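Local atomic coordinates of nitrogen regulatory PII-like protein (Bacillus subtilis subsp. subtilis, PDB entry 4R25), a protein that is required for full induction of the nrgAB operon under ammonium limitation, and belongs to the PII family of nitrogen-regulatory proteins. Residues K5-T10 against K92-E97; S29-N34 against K62-V67; N34-G39 against V57-K62. One frame throughout, in Å; residues are numbered along the deposited sequence.

Interaction 1 of 3, residues K5-T10 against K92-E97; sequences KVEIVT and KIFVYE. With ZN (zinc ion), chain E.
Lys5 and Tyr96 form the first of five antiparallel pairs between 5-10 and 92-97, whose segment axes approach to 4.6 Å and run at 162°. Six backbone hydrogen bonds join the strands, two in each of the pairs Lys5-Tyr96, Glu7-Phe94 and Val9-Lys92; those between Glu7 and Phe94 measure 2.8 Å each, N to O in both directions. The apolar contacts lie on the face bearing Val6, Ile8, Ile93 and Val95: Val6 CG1 lies alongside Ile93, 3.8 Å from its CG2, while Ile8 CG2 meets CG1 of the same isoleucine. Helix 72-83 backs this face through Val75, Ala79 and Leu83. Aromatic and charged groups share the other face. Tyr96 CD1 is 4.0 Å from Lys5 CD, the two side chains pointing the same way, and the Glu7 carboxylate crosses the ring obliquely, planes 49° apart, with Glu7 OE2 3.9 Å from Tyr96 CE1. A serine in place of Tyr96 would probably leave a gap beside Lys5 CD and the Glu7 carboxylate, giving both side chains more room to turn. The metal bonds reach a zinc ion: Lys5 NZ, past a bend at chi3, at 2.5 Å, and Glu7 OE2 at 2.6 Å. Glu64 also binds this zinc. Since 92-97 pairs along its other edge with the second subunit, the arrangement belongs to the continuous intersubunit sheet of the PII trimer.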
# COMPACT_ATOMS: atom_id res chain seq x y z
N LYS A 5 0.26 -9.85 4.56
CA LYS A 5 0.63 -9.24 3.31
C LYS A 5 2.14 -9.14 3.24
O LYS A 5 2.78 -8.56 4.12
CB LYS A 5 0.01 -7.85 3.17
CG LYS A 5 0.36 -7.14 1.86
CD LYS A 5 0.23 -5.65 2.04
CE LYS A 5 -0.29 -4.97 0.80
NZ LYS A 5 -0.64 -3.55 1.09
N VAL A 6 2.72 -9.71 2.19
CA VAL A 6 4.14 -9.58 1.96
C VAL A 6 4.38 -8.54 0.88
O VAL A 6 3.89 -8.66 -0.24
CB VAL A 6 4.78 -10.93 1.57
CG1 VAL A 6 6.27 -10.75 1.27
CG2 VAL A 6 4.60 -11.93 2.69
N GLU A 7 5.14 -7.51 1.23
CA GLU A 7 5.42 -6.42 0.32
C GLU A 7 6.91 -6.39 -0.05
O GLU A 7 7.76 -6.09 0.79
CB GLU A 7 5.02 -5.11 0.98
CG GLU A 7 4.94 -3.93 0.06
CD GLU A 7 4.18 -2.79 0.71
OE1 GLU A 7 4.81 -1.80 1.15
OE2 GLU A 7 2.94 -2.89 0.80
N ILE A 8 7.22 -6.73 -1.29
CA ILE A 8 8.59 -6.70 -1.76
C ILE A 8 8.83 -5.44 -2.59
O ILE A 8 8.15 -5.20 -3.58
CB ILE A 8 8.91 -7.93 -2.62
CG1 ILE A 8 8.46 -9.21 -1.92
CG2 ILE A 8 10.40 -7.98 -2.93
CD1 ILE A 8 8.53 -10.45 -2.79
N VAL A 9 9.79 -4.63 -2.17
CA VAL A 9 10.13 -3.42 -2.91
C VAL A 9 11.56 -3.52 -3.44
O VAL A 9 12.52 -3.42 -2.68
CB VAL A 9 9.97 -2.16 -2.05
CG1 VAL A 9 10.50 -0.95 -2.78
CG2 VAL A 9 8.50 -1.96 -1.68
N THR A 10 11.70 -3.70 -4.74
CA THR A 10 12.98 -4.13 -5.28
C THR A 10 13.31 -3.61 -6.69
O THR A 10 12.58 -2.81 -7.26
CB THR A 10 13.10 -5.67 -5.19
OG1 THR A 10 14.33 -6.11 -5.77
CG2 THR A 10 11.93 -6.35 -5.88
N LYS A 92 13.95 -4.37 -0.19
CA LYS A 92 13.52 -4.83 1.12
C LYS A 92 12.20 -5.59 1.04
O LYS A 92 11.57 -5.65 -0.01
CB LYS A 92 13.39 -3.64 2.08
CG LYS A 92 14.60 -2.71 2.11
CD LYS A 92 14.70 -1.94 3.42
CE LYS A 92 15.79 -0.88 3.37
NZ LYS A 92 15.48 0.18 2.37
N ILE A 93 11.80 -6.17 2.16
CA ILE A 93 10.57 -6.94 2.21
C ILE A 93 9.87 -6.59 3.50
O ILE A 93 10.46 -6.70 4.57
CB ILE A 93 10.85 -8.45 2.24
CG1 ILE A 93 11.61 -8.87 0.98
CG2 ILE A 93 9.55 -9.24 2.38
CD1 ILE A 93 12.05 -10.31 1.02
N PHE A 94 8.61 -6.19 3.41
CA PHE A 94 7.85 -5.82 4.59
C PHE A 94 6.67 -6.76 4.82
O PHE A 94 5.97 -7.13 3.88
CB PHE A 94 7.38 -4.37 4.49
CG PHE A 94 8.47 -3.41 4.09
CD1 PHE A 94 9.36 -2.92 5.03
CD2 PHE A 94 8.60 -3.01 2.77
CE1 PHE A 94 10.36 -2.03 4.66
CE2 PHE A 94 9.61 -2.13 2.40
CZ PHE A 94 10.48 -1.64 3.34
N VAL A 95 6.47 -7.14 6.08
CA VAL A 95 5.38 -8.03 6.43
C VAL A 95 4.35 -7.31 7.31
O VAL A 95 4.71 -6.59 8.24
CB VAL A 95 5.90 -9.31 7.12
CG1 VAL A 95 4.79 -10.37 7.23
CG2 VAL A 95 7.09 -9.88 6.34
N TYR A 96 3.07 -7.48 6.97
CA TYR A 96 1.96 -6.87 7.69
C TYR A 96 0.88 -7.89 8.05
O TYR A 96 0.60 -8.81 7.29
CB TYR A 96 1.26 -5.83 6.82
CG TYR A 96 2.13 -4.73 6.29
CD1 TYR A 96 2.74 -4.86 5.05
CD2 TYR A 96 2.31 -3.55 6.99
CE1 TYR A 96 3.53 -3.86 4.54
CE2 TYR A 96 3.10 -2.53 6.48
CZ TYR A 96 3.71 -2.69 5.25
OH TYR A 96 4.50 -1.69 4.74
N GLU A 97 0.24 -7.68 9.20
CA GLU A 97 -0.93 -8.46 9.55
C GLU A 97 -2.13 -7.97 8.75
O GLU A 97 -2.24 -6.77 8.49
CB GLU A 97 -1.23 -8.33 11.05
CG GLU A 97 -0.38 -9.21 11.95
CD GLU A 97 -0.43 -8.81 13.41
OE1 GLU A 97 -1.08 -7.80 13.76
OE2 GLU A 97 0.21 -9.51 14.22
ZN ZN E . 0.71 -1.62 0.15
O HOH W 1 0.16 0.45 -1.27

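Interaction 2 of 3, residues S29-N34 against K62-V67; sequences SLTFSN and KIEIVV. With ZN (zinc ion), chain E.
Leu30 fits the hollow between Ile63 and Ile65, touching both: its CB lies 4.0 Å from Ile65 CG1 and its CD1 lies 4.2 Å from Ile63 CG2. Ile63 in turn is a bump lodged between Leu30 and Phe32, its CG1 4.1 Å from Phe32 CB. Of the Phe32 side chain it is CB that meets 62-67, at Ile63 CG1 and Lys62 O; with CG between the backbone N and the carbonyl carbon (chi1 63°), the ring leads away and meets Phe15 edge-to-face. Phe15, Leu18 and Leu22 of helix 15-25 pack against this face. The face of Thr31, Ser33, Lys62 and Glu64 is shaped by polar groups. Thr31 OG1 rests against the base of Glu64, 3.3 Å from CB, and Ser33 OG sits more loosely near Lys62 CB. Beyond these contacts the extended Glu64 chain carries OE2 to within 2.3 Å of a zinc ion, whose site also includes Lys5 and Glu7. Lys62 NZ donates a hydrogen bond to the O of the zinc-bound water, 2.9 Å away. Salt bridges join Glu64 OE1 to Lys62 of the third subunit and Lys62 NZ to Glu64 of the second. Four backbone hydrogen bonds, two each for Thr31-Glu64 and Ser33-Lys62, hold the register. This is the part of the long antiparallel hairpin nearest the body of the subunit, one face packed on helix, the other bearing Glu64 of the zinc site and the salt bridges to neighbouring subunits.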
# COMPACT_ATOMS: atom_id res chain seq x y z
N SER A 29 -1.57 -15.97 -6.83
CA SER A 29 -1.73 -14.62 -7.37
C SER A 29 -0.95 -13.56 -6.58
O SER A 29 -0.64 -13.72 -5.40
CB SER A 29 -3.21 -14.23 -7.50
OG SER A 29 -3.80 -13.96 -6.24
N LEU A 30 -0.64 -12.46 -7.26
CA LEU A 30 0.04 -11.35 -6.63
C LEU A 30 -0.20 -10.07 -7.44
O LEU A 30 -0.63 -10.13 -8.58
CB LEU A 30 1.54 -11.66 -6.51
CG LEU A 30 2.27 -11.95 -7.82
CD1 LEU A 30 2.61 -10.66 -8.54
CD2 LEU A 30 3.52 -12.79 -7.59
N THR A 31 0.07 -8.92 -6.83
CA THR A 31 -0.04 -7.66 -7.56
C THR A 31 1.31 -6.96 -7.62
O THR A 31 2.17 -7.17 -6.77
CB THR A 31 -1.06 -6.71 -6.91
OG1 THR A 31 -0.74 -6.57 -5.52
CG2 THR A 31 -2.47 -7.27 -7.05
N PHE A 32 1.51 -6.14 -8.64
CA PHE A 32 2.75 -5.41 -8.73
C PHE A 32 2.56 -4.07 -9.42
O PHE A 32 1.55 -3.83 -10.08
CB PHE A 32 3.86 -6.24 -9.40
CG PHE A 32 3.57 -6.61 -10.82
CD1 PHE A 32 4.09 -5.85 -11.86
CD2 PHE A 32 2.80 -7.72 -11.13
CE1 PHE A 32 3.83 -6.20 -13.19
CE2 PHE A 32 2.54 -8.07 -12.44
CZ PHE A 32 3.05 -7.31 -13.47
N SER A 33 3.53 -3.18 -9.24
CA SER A 33 3.49 -1.88 -9.88
C SER A 33 4.85 -1.22 -9.80
O SER A 33 5.68 -1.60 -8.98
CB SER A 33 2.44 -0.98 -9.21
OG SER A 33 2.75 -0.77 -7.85
N ASN A 34 5.07 -0.25 -10.66
CA ASN A 34 6.31 0.51 -10.63
C ASN A 34 6.14 1.75 -9.77
O ASN A 34 5.18 2.50 -9.94
CB ASN A 34 6.72 0.92 -12.04
CG ASN A 34 7.09 -0.26 -12.91
OD1 ASN A 34 8.14 -0.89 -12.72
ND2 ASN A 34 6.24 -0.57 -13.87
N LYS A 62 7.18 -2.78 -6.96
CA LYS A 62 6.50 -3.14 -5.72
C LYS A 62 5.64 -4.37 -5.98
O LYS A 62 4.78 -4.36 -6.88
CB LYS A 62 5.63 -1.98 -5.24
CG LYS A 62 5.11 -2.09 -3.81
CD LYS A 62 4.22 -0.89 -3.51
CE LYS A 62 3.83 -0.81 -2.05
NZ LYS A 62 3.00 0.41 -1.83
N ILE A 63 5.89 -5.44 -5.23
CA ILE A 63 5.16 -6.69 -5.38
C ILE A 63 4.42 -7.03 -4.10
O ILE A 63 5.01 -7.13 -3.03
CB ILE A 63 6.11 -7.84 -5.68
CG1 ILE A 63 6.86 -7.60 -7.00
CG2 ILE A 63 5.35 -9.16 -5.69
CD1 ILE A 63 8.07 -8.44 -7.19
N GLU A 64 3.12 -7.24 -4.21
CA GLU A 64 2.30 -7.60 -3.06
C GLU A 64 1.73 -9.03 -3.15
O GLU A 64 1.15 -9.44 -4.15
CB GLU A 64 1.21 -6.57 -2.86
CG GLU A 64 1.75 -5.20 -2.51
CD GLU A 64 0.66 -4.17 -2.28
OE1 GLU A 64 -0.46 -4.34 -2.81
OE2 GLU A 64 0.92 -3.19 -1.56
N ILE A 65 1.90 -9.77 -2.07
CA ILE A 65 1.45 -11.13 -1.98
C ILE A 65 0.70 -11.27 -0.66
O ILE A 65 1.20 -10.87 0.38
CB ILE A 65 2.64 -12.10 -2.00
CG1 ILE A 65 3.59 -11.71 -3.13
CG2 ILE A 65 2.17 -13.53 -2.16
CD1 ILE A 65 4.99 -12.25 -2.96
N VAL A 66 -0.51 -11.80 -0.72
CA VAL A 66 -1.24 -12.11 0.50
C VAL A 66 -1.17 -13.60 0.72
O VAL A 66 -1.25 -14.37 -0.23
CB VAL A 66 -2.71 -11.66 0.40
CG1 VAL A 66 -3.47 -12.02 1.68
CG2 VAL A 66 -2.77 -10.16 0.13
N VAL A 67 -0.99 -14.02 1.96
CA VAL A 67 -0.83 -15.44 2.25
C VAL A 67 -1.48 -15.81 3.55
O VAL A 67 -1.57 -14.98 4.46
CB VAL A 67 0.66 -15.86 2.35
CG1 VAL A 67 1.36 -15.66 1.01
CG2 VAL A 67 1.35 -15.08 3.46
ZN ZN E . 0.71 -1.62 0.15
O HOH W 1 0.16 0.45 -1.27

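Interaction 3 of 3, residues N34-G39 against V57-K62; sequences NVHGCG and VYERLK. With ZN (zinc ion), chain F.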
# COMPACT_ATOMS: atom_id res chain seq x y z
N ASN A 34 5.07 -0.25 -10.66
CA ASN A 34 6.31 0.51 -10.63
C ASN A 34 6.14 1.75 -9.77
O ASN A 34 5.18 2.50 -9.94
CB ASN A 34 6.72 0.92 -12.04
CG ASN A 34 7.09 -0.26 -12.91
OD1 ASN A 34 8.14 -0.89 -12.72
ND2 ASN A 34 6.24 -0.57 -13.87
N VAL A 35 7.06 1.93 -8.84
CA VAL A 35 7.11 3.13 -8.03
C VAL A 35 8.54 3.65 -8.04
O VAL A 35 9.40 3.10 -8.72
CB VAL A 35 6.67 2.86 -6.59
CG1 VAL A 35 5.23 2.40 -6.56
CG2 VAL A 35 7.58 1.81 -5.95
N HIS A 36 8.79 4.70 -7.28
CA HIS A 36 10.12 5.26 -7.20
C HIS A 36 10.71 5.12 -5.82
O HIS A 36 10.00 5.19 -4.82
CB HIS A 36 10.12 6.73 -7.61
CG HIS A 36 9.92 6.94 -9.07
ND1 HIS A 36 8.81 7.58 -9.58
CD2 HIS A 36 10.67 6.59 -10.13
CE1 HIS A 36 8.89 7.62 -10.89
NE2 HIS A 36 10.02 7.03 -11.25
N GLY A 37 12.02 4.91 -5.79
CA GLY A 37 12.76 4.89 -4.56
C GLY A 37 13.60 6.16 -4.48
O GLY A 37 14.03 6.71 -5.49
N CYS A 38 13.82 6.62 -3.27
CA CYS A 38 14.61 7.81 -3.06
C CYS A 38 15.55 7.54 -1.91
O CYS A 38 15.10 7.22 -0.81
CB CYS A 38 13.70 9.00 -2.73
SG CYS A 38 14.57 10.56 -2.58
N GLY A 39 16.85 7.64 -2.17
CA GLY A 39 17.85 7.56 -1.13
C GLY A 39 18.13 8.95 -0.57
O GLY A 39 18.14 9.92 -1.31
N VAL A 57 16.84 9.44 -7.11
CA VAL A 57 15.61 8.73 -7.38
C VAL A 57 15.86 7.58 -8.35
O VAL A 57 16.39 7.79 -9.44
CB VAL A 57 14.54 9.69 -7.95
CG1 VAL A 57 13.30 8.92 -8.38
CG2 VAL A 57 14.19 10.75 -6.92
N TYR A 58 15.50 6.37 -7.95
CA TYR A 58 15.66 5.20 -8.80
C TYR A 58 14.32 4.51 -9.07
O TYR A 58 13.28 4.93 -8.58
CB TYR A 58 16.68 4.23 -8.20
CG TYR A 58 16.59 4.11 -6.71
CD1 TYR A 58 17.18 5.05 -5.88
CD2 TYR A 58 15.91 3.05 -6.12
CE1 TYR A 58 17.09 4.96 -4.50
CE2 TYR A 58 15.82 2.94 -4.73
CZ TYR A 58 16.41 3.90 -3.93
OH TYR A 58 16.32 3.80 -2.56
N GLU A 59 14.37 3.44 -9.87
CA GLU A 59 13.17 2.69 -10.21
C GLU A 59 12.99 1.55 -9.25
O GLU A 59 13.96 0.91 -8.86
CB GLU A 59 13.29 2.11 -11.61
CG GLU A 59 13.76 3.11 -12.60
CD GLU A 59 12.91 4.33 -12.58
OE1 GLU A 59 13.49 5.44 -12.55
OE2 GLU A 59 11.67 4.18 -12.58
N ARG A 60 11.75 1.29 -8.89
CA ARG A 60 11.46 0.19 -8.00
C ARG A 60 10.22 -0.57 -8.45
O ARG A 60 9.30 -0.00 -9.04
CB ARG A 60 11.30 0.69 -6.56
CG ARG A 60 12.54 1.39 -5.98
CD ARG A 60 13.57 0.40 -5.43
NE ARG A 60 14.45 -0.14 -6.45
CZ ARG A 60 15.71 -0.52 -6.23
NH1 ARG A 60 16.22 -0.40 -5.01
NH2 ARG A 60 16.45 -0.99 -7.22
N LEU A 61 10.23 -1.87 -8.18
CA LEU A 61 9.09 -2.72 -8.46
C LEU A 61 8.46 -3.08 -7.13
O LEU A 61 9.13 -3.62 -6.25
CB LEU A 61 9.56 -3.98 -9.18
CG LEU A 61 8.54 -5.09 -9.41
CD1 LEU A 61 7.41 -4.64 -10.34
CD2 LEU A 61 9.25 -6.32 -9.96
N LYS A 62 7.18 -2.78 -6.96
CA LYS A 62 6.50 -3.14 -5.72
C LYS A 62 5.64 -4.37 -5.98
O LYS A 62 4.78 -4.36 -6.88
CB LYS A 62 5.63 -1.98 -5.24
CG LYS A 62 5.11 -2.09 -3.81
CD LYS A 62 4.22 -0.89 -3.51
CE LYS A 62 3.83 -0.81 -2.05
NZ LYS A 62 3.00 0.41 -1.83
ZN ZN F . 10.77 8.17 -13.16
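The segments 34-39 and 57-62 run antiparallel with a marked twist, their axes at 135° and 4.5 Å apart at closest approach, and four backbone hydrogen bonds join them, two in the pair Val35-Arg60 and two in Gly37-Tyr58. Tyr58 turns its ring back over the glycine with which it pairs: CG lies between the backbone N and the carbonyl carbon (chi1 39°), and Gly37 CA stands 3.9 Å from the ring centroid, 22° off the normal, a CH-pi contact over the face. Gly37 O lies above that ring too, offset toward the rim. A beta carbon at Gly37 would probably run into Tyr58 CE2 and Arg60 CG, so this closeness depends on the missing side chain. Arg60 CD lies at the edge of the ring, in its plane, while Tyr58 CD2 lies 3.3 Å above the plane of the guanidinium, offset toward its rim. Arg60 NE is held by Glu59 O at 2.7 Å, and NH2 has a weak bond to Gly89 O. The side chains of Val35 and Arg60 cross at about a right angle, with Val35 CG2 3.9 Å from Arg60 CB. Away from this cluster, His36 NE2 binds a second zinc ion at 2.3 Å. The Glu59 carboxylate lies beside the imidazole with its plane nearly perpendicular, Glu59 OE2 3.6 Å from His36 NE2, too far apart to be taken as a bond. Val57 CG1 touches His36 CD2 at 3.9 Å. One half of the contact thus works by shape, a ring laid on bare backbone, whereas the other gathers a metal-bound imidazole and a carboxylate, whose negative charge would probably favour the bound cation.

In the fold
All three contacts belong to one four-stranded antiparallel sheet, ordered 29-44, 51-67, 4-10, 92-97. Interactions 2 and 3 are successive parts of the hairpin 29-44/51-67, share Asn34 and Lys62, and have centres about 15 Å apart; interaction 1 joins the other two strands, its centre about 9 Å from interaction 2 and about 15 Å from interaction 3. Along the chain they nest, 3 inside 2 inside 1. Strands 4-10 and 51-67 are neighbours, as Val6 N, 2.6 Å from Ile65 O, attests. Lys5 and Glu7 of interaction 1 and Glu64 of interaction 2 bind the same zinc ion. Interaction 3 carries the hairpin outward from the body, and each contact borders another subunit of the trimer.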